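Local structure of G protein alpha subunit (Entamoeba histolytica, 4FID) at residues G32-C46 with E132-T146. The protein binds guanine nucleotides as the alpha subunit of a heterotrimeric G protein and probably hydrolyses GTP as a transducer in transmembrane signalling. Sequence-based numbering, arbitrary orientation.
Sequences GFPEQERATHKSSIC and EDYVPTEEDLIHNRT. With GDP (guanosine-5'-diphosphate), chain C.
Helix 35-39 and the start of helix 42-62 run beside the loop 132-137 and helix 138-143, with CA atoms nearest at Ala-39 and Val-135, 5.5 Å apart. The backbone N of Phe-33 donates to OE1 of Glu-138 (2.7 Å), on the carboxylate's anti lone pair. Arg-38 bends at chi3 (-91°), which sets its guanidinium between two carbonyls. NH1 gives a nearly straight bond to Pro-136 O (3.2 Å), in the carbonyl plane, and NE bonds to Phe-33 O (3.0 Å). Leu-141 CD2 lies over one face of the Phe-33 ring, and its CG makes a CH-pi contact over the face of His-41, 4.2 Å from the centroid. The segments probably span the two linkers between the Ras-like and all-helical domains, as in other G-alpha proteins, with parts of the flanking helices. CD1 of Ile-45 packs on Pro-136 CB (3.9 Å) and near the hydroxyl of Tyr-134. That hydroxyl bonds to Asp-140 OD2, which also accepts from Thr-137 N on the opposite face. Thr-137 and Asp-140 form a capping box. Arg-128 forms a salt bridge with OD2 of Asp-140, and Tyr-121 OH is hydrogen-bonded to OD1. Asn-144 ND2 bonds weakly to Ser-44 OG, while its OD1 accepts from Asn-48. Arg-145 NE donates to O3' of the GDP ribose (3.2 Å).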
ATOM      1  N   GLY A  32       7.555 -12.168  12.459  1.00 45.36           N
ATOM      2  CA  GLY A  32       7.815 -10.747  12.498  1.00 42.21           C
ATOM      3  C   GLY A  32       9.245 -10.451  12.102  1.00 42.41           C
ATOM      4  O   GLY A  32       9.916 -11.262  11.463  1.00 46.14           O
ATOM      5  N   PHE A  33       9.707  -9.271  12.479  1.00 44.29           N
ATOM      6  CA  PHE A  33      11.039  -8.820  12.131  1.00 47.71           C
ATOM      7  C   PHE A  33      11.856  -8.599  13.386  1.00 50.82           C
ATOM      8  O   PHE A  33      11.443  -7.874  14.289  1.00 50.49           O
ATOM      9  CB  PHE A  33      10.970  -7.540  11.305  1.00 45.27           C
ATOM     10  CG  PHE A  33      10.243  -7.711  10.003  1.00 52.83           C
ATOM     11  CD1 PHE A  33       8.846  -7.694   9.957  1.00 47.23           C
ATOM     12  CD2 PHE A  33      10.950  -7.909   8.820  1.00 52.57           C
ATOM     13  CE1 PHE A  33       8.177  -7.865   8.758  1.00 41.56           C
ATOM     14  CE2 PHE A  33      10.282  -8.073   7.615  1.00 46.99           C
ATOM     15  CZ  PHE A  33       8.895  -8.051   7.588  1.00 43.60           C
ATOM     16  N   PRO A  34      13.013  -9.264  13.456  1.00 51.44           N
ATOM     17  CA  PRO A  34      13.947  -9.136  14.577  1.00 53.46           C
ATOM     18  C   PRO A  34      14.653  -7.791  14.580  1.00 53.66           C
ATOM     19  O   PRO A  34      14.775  -7.132  13.549  1.00 52.74           O
ATOM     20  CB  PRO A  34      14.946 -10.268  14.338  1.00 54.23           C
ATOM     21  CG  PRO A  34      14.821 -10.603  12.890  1.00 57.23           C
ATOM     22  CD  PRO A  34      13.393 -10.341  12.529  1.00 52.13           C
ATOM     23  N   GLU A  35      15.116  -7.397  15.752  1.00 55.36           N
ATOM     24  CA  GLU A  35      15.704  -6.087  15.930  1.00 57.16           C
ATOM     25  C   GLU A  35      16.722  -5.705  14.862  1.00 58.96           C
ATOM     26  O   GLU A  35      16.730  -4.563  14.414  1.00 60.96           O
ATOM     27  CB  GLU A  35      16.325  -5.953  17.323  1.00 64.05           C
ATOM     28  CG  GLU A  35      16.874  -4.560  17.610  1.00 70.55           C
ATOM     29  CD  GLU A  35      17.519  -4.446  18.979  1.00 77.60           C
ATOM     30  OE1 GLU A  35      17.528  -5.448  19.731  1.00 80.46           O
ATOM     31  OE2 GLU A  35      18.023  -3.348  19.302  1.00 78.59           O
ATOM     32  N   GLN A  36      17.590  -6.627  14.455  1.00 64.93           N
ATOM     33  CA  GLN A  36      18.638  -6.237  13.503  1.00 68.76           C
ATOM     34  C   GLN A  36      18.099  -5.978  12.098  1.00 60.20           C
ATOM     35  O   GLN A  36      18.632  -5.131  11.384  1.00 56.92           O
ATOM     36  CB  GLN A  36      19.837  -7.201  13.479  1.00 76.22           C
ATOM     37  CG  GLN A  36      19.499  -8.632  13.145  1.00 84.99           C
ATOM     38  CD  GLN A  36      19.280  -9.470  14.390  1.00 90.67           C
ATOM     39  OE1 GLN A  36      19.923  -9.252  15.422  1.00 95.87           O
ATOM     40  NE2 GLN A  36      18.371 -10.439  14.299  1.00 85.39           N
ATOM     41  N   GLU A  37      17.042  -6.687  11.709  1.00 56.59           N
ATOM     42  CA  GLU A  37      16.392  -6.429  10.426  1.00 54.81           C
ATOM     43  C   GLU A  37      15.685  -5.071  10.466  1.00 49.51           C
ATOM     44  O   GLU A  37      15.843  -4.238   9.570  1.00 52.21           O
ATOM     45  CB  GLU A  37      15.408  -7.545  10.087  1.00 64.84           C
ATOM     46  CG  GLU A  37      14.807  -7.446   8.696  1.00 73.35           C
ATOM     47  CD  GLU A  37      14.329  -8.794   8.179  1.00 88.41           C
ATOM     48  OE1 GLU A  37      14.444  -9.800   8.924  1.00 92.76           O
ATOM     49  OE2 GLU A  37      13.843  -8.849   7.024  1.00 92.31           O
ATOM     50  N   ARG A  38      14.926  -4.843  11.527  1.00 39.28           N
ATOM     51  CA  ARG A  38      14.286  -3.556  11.738  1.00 36.91           C
ATOM     52  C   ARG A  38      15.251  -2.364  11.706  1.00 38.50           C
ATOM     53  O   ARG A  38      14.954  -1.333  11.107  1.00 36.47           O
ATOM     54  CB  ARG A  38      13.514  -3.573  13.061  1.00 39.89           C
ATOM     55  CG  ARG A  38      12.161  -4.240  12.983  1.00 34.97           C
ATOM     56  CD  ARG A  38      11.397  -3.991  14.241  1.00 36.64           C
ATOM     57  NE  ARG A  38      11.665  -5.065  15.167  1.00 47.98           N
ATOM     58  CZ  ARG A  38      12.246  -4.916  16.346  1.00 53.45           C
ATOM     59  NH1 ARG A  38      12.591  -3.709  16.771  1.00 51.91           N
ATOM     60  NH2 ARG A  38      12.466  -5.983  17.100  1.00 59.28           N
ATOM     61  N   ALA A  39      16.403  -2.491  12.355  1.00 43.21           N
ATOM     62  CA  ALA A  39      17.314  -1.354  12.472  1.00 43.20           C
ATOM     63  C   ALA A  39      17.848  -0.890  11.123  1.00 41.50           C
ATOM     64  O   ALA A  39      18.266   0.252  10.990  1.00 46.99           O
ATOM     65  CB  ALA A  39      18.472  -1.648  13.461  1.00 32.24           C
ATOM     66  N   THR A  40      17.827  -1.758  10.121  1.00 41.87           N
ATOM     67  CA  THR A  40      18.216  -1.341   8.765  1.00 49.90           C
ATOM     68  C   THR A  40      17.308  -0.242   8.163  1.00 45.00           C
ATOM     69  O   THR A  40      17.705   0.451   7.227  1.00 47.87           O
ATOM     70  CB  THR A  40      18.230  -2.531   7.783  1.00 57.11           C
ATOM     71  OG1 THR A  40      16.890  -2.810   7.345  1.00 59.29           O
ATOM     72  CG2 THR A  40      18.826  -3.763   8.439  1.00 55.47           C
ATOM     73  N   HIS A  41      16.100  -0.078   8.692  1.00 31.62           N
ATOM     74  CA  HIS A  41      15.190   0.928   8.142  1.00 35.29           C
ATOM     75  C   HIS A  41      15.294   2.328   8.767  1.00 36.14           C
ATOM     76  O   HIS A  41      14.572   3.235   8.381  1.00 38.48           O
ATOM     77  CB  HIS A  41      13.757   0.403   8.148  1.00 29.82           C
ATOM     78  CG  HIS A  41      13.624  -0.921   7.467  1.00 47.33           C
ATOM     79  ND1 HIS A  41      13.326  -1.043   6.125  1.00 52.22           N
ATOM     80  CD2 HIS A  41      13.798  -2.185   7.928  1.00 52.25           C
ATOM     81  CE1 HIS A  41      13.297  -2.322   5.798  1.00 51.64           C
ATOM     82  NE2 HIS A  41      13.579  -3.037   6.875  1.00 51.24           N
ATOM     83  N   LYS A  42      16.212   2.498   9.707  1.00 32.70           N
ATOM     84  CA  LYS A  42      16.320   3.739  10.464  1.00 37.19           C
ATOM     85  C   LYS A  42      16.564   4.950   9.570  1.00 38.92           C
ATOM     86  O   LYS A  42      15.982   6.013   9.793  1.00 44.11           O
ATOM     87  CB  LYS A  42      17.411   3.635  11.556  1.00 34.28           C
ATOM     88  CG  LYS A  42      17.564   4.875  12.435  1.00 26.72           C
ATOM     89  CD  LYS A  42      18.692   4.729  13.478  1.00 33.00           C
ATOM     90  CE  LYS A  42      18.921   6.047  14.265  1.00 53.88           C
ATOM     91  NZ  LYS A  42      19.861   5.928  15.432  1.00 51.14           N
ATOM     92  N   SER A  43      17.420   4.813   8.566  1.00 40.93           N
ATOM     93  CA  SER A  43      17.814   5.990   7.786  1.00 41.26           C
ATOM     94  C   SER A  43      16.726   6.474   6.864  1.00 40.53           C
ATOM     95  O   SER A  43      16.514   7.675   6.730  1.00 46.99           O
ATOM     96  CB  SER A  43      19.104   5.761   7.008  1.00 44.26           C
ATOM     97  OG  SER A  43      20.212   6.060   7.840  1.00 53.54           O
ATOM     98  N   SER A  44      16.020   5.545   6.239  1.00 35.54           N
ATOM     99  CA  SER A  44      15.000   5.956   5.299  1.00 35.25           C
ATOM    100  C   SER A  44      13.818   6.524   6.066  1.00 34.15           C
ATOM    101  O   SER A  44      13.195   7.491   5.625  1.00 40.14           O
ATOM    102  CB  SER A  44      14.580   4.816   4.372  1.00 34.62           C
ATOM    103  OG  SER A  44      13.650   3.980   5.008  1.00 43.00           O
ATOM    104  N   ILE A  45      13.517   5.952   7.225  1.00 31.94           N
ATOM    105  CA  ILE A  45      12.448   6.506   8.049  1.00 33.92           C
ATOM    106  C   ILE A  45      12.812   7.908   8.531  1.00 32.01           C
ATOM    107  O   ILE A  45      12.013   8.848   8.417  1.00 30.70           O
ATOM    108  CB  ILE A  45      12.121   5.620   9.244  1.00 32.93           C
ATOM    109  CG1 ILE A  45      11.501   4.307   8.754  1.00 26.35           C
ATOM    110  CG2 ILE A  45      11.188   6.363  10.206  1.00 30.68           C
ATOM    111  CD1 ILE A  45      11.380   3.263   9.846  1.00 30.65           C
ATOM    112  N   CYS A  46      14.029   8.059   9.036  1.00 24.24           N
ATOM    113  CA  CYS A  46      14.468   9.372   9.482  1.00 31.76           C
ATOM    114  C   CYS A  46      14.495  10.381   8.328  1.00 39.06           C
ATOM    115  O   CYS A  46      14.089  11.527   8.485  1.00 47.10           O
ATOM    116  CB  CYS A  46      15.812   9.284  10.219  1.00 25.67           C
ATOM    117  SG  CYS A  46      15.676   8.419  11.825  1.00 47.55           S
ATOM    118  N   GLU A 132      17.983   9.502  19.972  1.00 73.60           N
ATOM    119  CA  GLU A 132      19.314   9.092  19.551  1.00 78.09           C
ATOM    120  C   GLU A 132      19.448   7.571  19.436  1.00 74.49           C
ATOM    121  O   GLU A 132      20.137   7.073  18.550  1.00 76.77           O
ATOM    122  CB  GLU A 132      20.403   9.698  20.456  1.00 82.62           C
ATOM    123  CG  GLU A 132      20.371   9.246  21.907  1.00 89.18           C
ATOM    124  CD  GLU A 132      21.687   9.515  22.630  1.00 98.63           C
ATOM    125  OE1 GLU A 132      22.673   9.875  21.945  1.00 99.10           O
ATOM    126  OE2 GLU A 132      21.734   9.369  23.878  1.00100.89           O
ATOM    127  N   ASP A 133      18.772   6.835  20.310  1.00 72.57           N
ATOM    128  CA  ASP A 133      18.901   5.380  20.324  1.00 79.74           C
ATOM    129  C   ASP A 133      17.758   4.674  19.601  1.00 70.32           C
ATOM    130  O   ASP A 133      17.640   3.447  19.667  1.00 71.58           O
ATOM    131  CB  ASP A 133      18.971   4.869  21.760  1.00 96.77           C
ATOM    132  CG  ASP A 133      17.687   5.127  22.533  1.00103.82           C
ATOM    133  OD1 ASP A 133      17.272   6.305  22.616  1.00104.60           O
ATOM    134  OD2 ASP A 133      17.098   4.155  23.061  1.00107.05           O
ATOM    135  N   TYR A 134      16.927   5.458  18.920  1.00 59.27           N
ATOM    136  CA  TYR A 134      15.718   4.969  18.257  1.00 48.74           C
ATOM    137  C   TYR A 134      15.963   3.775  17.343  1.00 46.60           C
ATOM    138  O   TYR A 134      16.788   3.833  16.442  1.00 48.27           O
ATOM    139  CB  TYR A 134      15.038   6.116  17.474  1.00 46.49           C
ATOM    140  CG  TYR A 134      14.106   5.669  16.366  1.00 40.14           C
ATOM    141  CD1 TYR A 134      12.918   5.012  16.662  1.00 37.07           C
ATOM    142  CD2 TYR A 134      14.415   5.903  15.018  1.00 40.27           C
ATOM    143  CE1 TYR A 134      12.065   4.584  15.661  1.00 39.41           C
ATOM    144  CE2 TYR A 134      13.553   5.483  13.990  1.00 34.76           C
ATOM    145  CZ  TYR A 134      12.380   4.821  14.332  1.00 34.15           C
ATOM    146  OH  TYR A 134      11.500   4.394  13.384  1.00 26.19           O
ATOM    147  N   VAL A 135      15.239   2.690  17.592  1.00 46.33           N
ATOM    148  CA  VAL A 135      15.207   1.553  16.680  1.00 50.36           C
ATOM    149  C   VAL A 135      13.754   1.379  16.218  1.00 51.20           C
ATOM    150  O   VAL A 135      12.833   1.357  17.043  1.00 49.92           O
ATOM    151  CB  VAL A 135      15.823   0.248  17.316  1.00 47.00           C
ATOM    152  CG1 VAL A 135      15.318   0.020  18.722  1.00 53.96           C
ATOM    153  CG2 VAL A 135      15.558  -0.974  16.467  1.00 44.63           C
ATOM    154  N   PRO A 136      13.538   1.311  14.890  1.00 49.12           N
ATOM    155  CA  PRO A 136      12.188   1.187  14.328  1.00 39.75           C
ATOM    156  C   PRO A 136      11.443  -0.016  14.878  1.00 35.75           C
ATOM    157  O   PRO A 136      12.040  -1.061  15.113  1.00 38.22           O
ATOM    158  CB  PRO A 136      12.449   1.012  12.826  1.00 34.50           C
ATOM    159  CG  PRO A 136      13.711   1.737  12.588  1.00 40.79           C
ATOM    160  CD  PRO A 136      14.548   1.465  13.831  1.00 48.34           C
ATOM    161  N   THR A 137      10.141   0.145  15.080  1.00 41.93           N
ATOM    162  CA  THR A 137       9.278  -0.949  15.492  1.00 32.51           C
ATOM    163  C   THR A 137       8.624  -1.591  14.259  1.00 35.27           C
ATOM    164  O   THR A 137       8.674  -1.042  13.158  1.00 31.54           O
ATOM    165  CB  THR A 137       8.161  -0.415  16.382  1.00 32.11           C
ATOM    166  OG1 THR A 137       7.237   0.347  15.579  1.00 31.96           O
ATOM    167  CG2 THR A 137       8.716   0.456  17.466  1.00 34.58           C
ATOM    168  N   GLU A 138       7.999  -2.750  14.437  1.00 37.29           N
ATOM    169  CA  GLU A 138       7.292  -3.396  13.331  1.00 29.45           C
ATOM    170  C   GLU A 138       6.210  -2.496  12.780  1.00 32.97           C
ATOM    171  O   GLU A 138       5.911  -2.539  11.578  1.00 32.05           O
ATOM    172  CB  GLU A 138       6.708  -4.734  13.752  1.00 28.84           C
ATOM    173  CG  GLU A 138       7.784  -5.784  14.061  1.00 40.44           C
ATOM    174  CD  GLU A 138       7.204  -7.140  14.412  1.00 52.49           C
ATOM    175  OE1 GLU A 138       7.815  -8.163  14.052  1.00 60.16           O
ATOM    176  OE2 GLU A 138       6.127  -7.188  15.044  1.00 53.92           O
ATOM    177  N   GLU A 139       5.645  -1.642  13.635  1.00 33.01           N
ATOM    178  CA  GLU A 139       4.576  -0.764  13.171  1.00 28.70           C
ATOM    179  C   GLU A 139       5.164   0.330  12.243  1.00 28.64           C
ATOM    180  O   GLU A 139       4.587   0.664  11.207  1.00 27.15           O
ATOM    181  CB  GLU A 139       3.769  -0.215  14.355  1.00 31.23           C
ATOM    182  CG  GLU A 139       2.405   0.379  14.023  1.00 43.96           C
ATOM    183  CD  GLU A 139       1.440  -0.651  13.447  1.00 63.59           C
ATOM    184  OE1 GLU A 139       1.331  -1.755  14.025  1.00 71.79           O
ATOM    185  OE2 GLU A 139       0.788  -0.362  12.413  1.00 67.12           O
ATOM    186  N   ASP A 140       6.329   0.856  12.591  1.00 27.40           N
ATOM    187  CA  ASP A 140       7.023   1.777  11.698  1.00 29.58           C
ATOM    188  C   ASP A 140       7.242   1.137  10.331  1.00 33.43           C
ATOM    189  O   ASP A 140       7.024   1.767   9.309  1.00 36.11           O
ATOM    190  CB  ASP A 140       8.367   2.227  12.304  1.00 32.30           C
ATOM    191  CG  ASP A 140       8.192   3.001  13.615  1.00 38.12           C
ATOM    192  OD1 ASP A 140       7.060   3.483  13.847  1.00 34.34           O
ATOM    193  OD2 ASP A 140       9.164   3.126  14.410  1.00 29.08           O
ATOM    194  N   LEU A 141       7.677  -0.119  10.306  1.00 33.36           N
ATOM    195  CA  LEU A 141       7.959  -0.780   9.033  1.00 30.43           C
ATOM    196  C   LEU A 141       6.696  -0.941   8.190  1.00 34.04           C
ATOM    197  O   LEU A 141       6.770  -0.905   6.953  1.00 34.33           O
ATOM    198  CB  LEU A 141       8.601  -2.152   9.247  1.00 29.15           C
ATOM    199  CG  LEU A 141      10.119  -2.333   9.202  1.00 31.65           C
ATOM    200  CD1 LEU A 141      10.844  -1.287  10.055  1.00 34.74           C
ATOM    201  CD2 LEU A 141      10.503  -3.769   9.631  1.00 26.34           C
ATOM    202  N   ILE A 142       5.552  -1.141   8.854  1.00 29.94           N
ATOM    203  CA  ILE A 142       4.273  -1.243   8.165  1.00 27.89           C
ATOM    204  C   ILE A 142       3.954   0.062   7.450  1.00 38.89           C
ATOM    205  O   ILE A 142       3.503   0.059   6.300  1.00 41.62           O
ATOM    206  CB  ILE A 142       3.102  -1.542   9.140  1.00 43.49           C
ATOM    207  CG1 ILE A 142       3.172  -2.981   9.676  1.00 33.37           C
ATOM    208  CG2 ILE A 142       1.728  -1.212   8.476  1.00 13.84           C
ATOM    209  CD1 ILE A 142       3.173  -4.008   8.599  1.00 33.65           C
ATOM    210  N   HIS A 143       4.208   1.180   8.130  1.00 39.49           N
ATOM    211  CA  HIS A 143       3.788   2.485   7.619  1.00 36.37           C
ATOM    212  C   HIS A 143       4.807   3.169   6.733  1.00 34.16           C
ATOM    213  O   HIS A 143       4.478   4.113   6.013  1.00 33.42           O
ATOM    214  CB  HIS A 143       3.428   3.427   8.761  1.00 31.61           C
ATOM    215  CG  HIS A 143       2.131   3.103   9.411  1.00 26.53           C
ATOM    216  ND1 HIS A 143       2.026   2.213  10.461  1.00 31.96           N
ATOM    217  CD2 HIS A 143       0.879   3.553   9.167  1.00 24.62           C
ATOM    218  CE1 HIS A 143       0.759   2.126  10.834  1.00 25.66           C
ATOM    219  NE2 HIS A 143       0.046   2.930  10.067  1.00 28.40           N
ATOM    220  N   ASN A 144       6.046   2.724   6.786  1.00 37.69           N
ATOM    221  CA  ASN A 144       7.056   3.422   6.017  1.00 43.67           C
ATOM    222  C   ASN A 144       7.093   3.000   4.566  1.00 51.94           C
ATOM    223  O   ASN A 144       6.854   1.846   4.226  1.00 46.79           O
ATOM    224  CB  ASN A 144       8.434   3.289   6.629  1.00 48.34           C
ATOM    225  CG  ASN A 144       9.397   4.298   6.061  1.00 56.93           C
ATOM    226  OD1 ASN A 144       9.107   5.494   6.082  1.00 58.94           O
ATOM    227  ND2 ASN A 144      10.545   3.831   5.534  1.00 55.73           N
ATOM    228  N   ARG A 145       7.405   3.957   3.707  1.00 68.07           N
ATOM    229  CA  ARG A 145       7.531   3.687   2.290  1.00 79.61           C
ATOM    230  C   ARG A 145       8.888   3.057   1.964  1.00 82.31           C
ATOM    231  O   ARG A 145       9.935   3.626   2.283  1.00 80.52           O
ATOM    232  CB  ARG A 145       7.312   4.986   1.512  1.00 85.77           C
ATOM    233  CG  ARG A 145       6.114   5.780   2.032  1.00 92.05           C
ATOM    234  CD  ARG A 145       5.368   6.495   0.915  1.00 95.78           C
ATOM    235  NE  ARG A 145       4.138   5.818   0.499  1.00 96.28           N
ATOM    236  CZ  ARG A 145       3.447   6.142  -0.593  1.00 96.40           C
ATOM    237  NH1 ARG A 145       3.870   7.127  -1.377  1.00 98.52           N
ATOM    238  NH2 ARG A 145       2.340   5.479  -0.911  1.00 94.32           N
ATOM    239  N   THR A 146       8.868   1.870   1.362  1.00 87.63           N
ATOM    240  CA  THR A 146      10.087   1.289   0.792  1.00100.47           C
ATOM    241  C   THR A 146       9.846   0.797  -0.629  1.00104.93           C
ATOM    242  O   THR A 146       8.726   0.427  -0.984  1.00105.68           O
ATOM    243  CB  THR A 146      10.661   0.114   1.627  1.00 99.16           C
ATOM    244  OG1 THR A 146       9.624  -0.835   1.900  1.00102.97           O
ATOM    245  CG2 THR A 146      11.260   0.612   2.928  1.00 96.99           C
TER
HETATM  246  PB  GDP C 401       4.517  -1.887  -3.311  1.00 69.21           P
HETATM  247  O1B GDP C 401       5.888  -2.234  -2.786  1.00 71.41           O
HETATM  248  O2B GDP C 401       4.659  -1.212  -4.655  1.00 70.95           O
HETATM  249  O3B GDP C 401       3.750  -3.177  -3.461  1.00 69.23           O
HETATM  250  O3A GDP C 401       3.710  -0.876  -2.320  1.00 69.85           O
HETATM  251  PA  GDP C 401       4.128  -0.560  -0.778  1.00 98.76           P
HETATM  252  O1A GDP C 401       3.743  -1.696   0.147  1.00 84.66           O
HETATM  253  O2A GDP C 401       5.612  -0.261  -0.655  1.00103.93           O
HETATM  254  O5' GDP C 401       3.297   0.783  -0.423  1.00 81.22           O
HETATM  255  C5' GDP C 401       3.986   1.964  -0.001  1.00 81.05           C
HETATM  256  C4' GDP C 401       3.171   2.806   0.992  1.00 79.49           C
HETATM  257  O4' GDP C 401       1.766   2.523   0.931  1.00 74.85           O
HETATM  258  C3' GDP C 401       3.612   2.597   2.441  1.00 74.05           C
HETATM  259  O3' GDP C 401       3.973   3.866   3.025  1.00 69.13           O
HETATM  260  C2' GDP C 401       2.405   1.980   3.134  1.00 66.45           C
HETATM  261  O2' GDP C 401       2.316   2.390   4.511  1.00 55.38           O
HETATM  262  C1' GDP C 401       1.240   2.455   2.261  1.00 67.15           C
HETATM  263  N9  GDP C 401       0.038   1.573   2.352  1.00 59.96           N
HETATM  264  C8  GDP C 401      -0.119   0.320   1.872  1.00 48.31           C
HETATM  265  N7  GDP C 401      -1.362  -0.161   2.146  1.00 41.40           N
HETATM  266  C5  GDP C 401      -2.030   0.797   2.814  1.00 49.83           C
HETATM  267  C6  GDP C 401      -3.379   0.962   3.415  1.00 54.30           C
HETATM  268  O6  GDP C 401      -4.228   0.055   3.354  1.00 52.59           O
HETATM  269  N1  GDP C 401      -3.668   2.112   4.034  1.00 61.17           N
HETATM  270  C2  GDP C 401      -2.780   3.124   4.112  1.00 63.65           C
HETATM  271  N2  GDP C 401      -3.149   4.262   4.741  1.00 66.45           N
HETATM  272  N3  GDP C 401      -1.529   3.052   3.587  1.00 60.44           N
HETATM  273  C4  GDP C 401      -1.106   1.937   2.941  1.00 58.43           C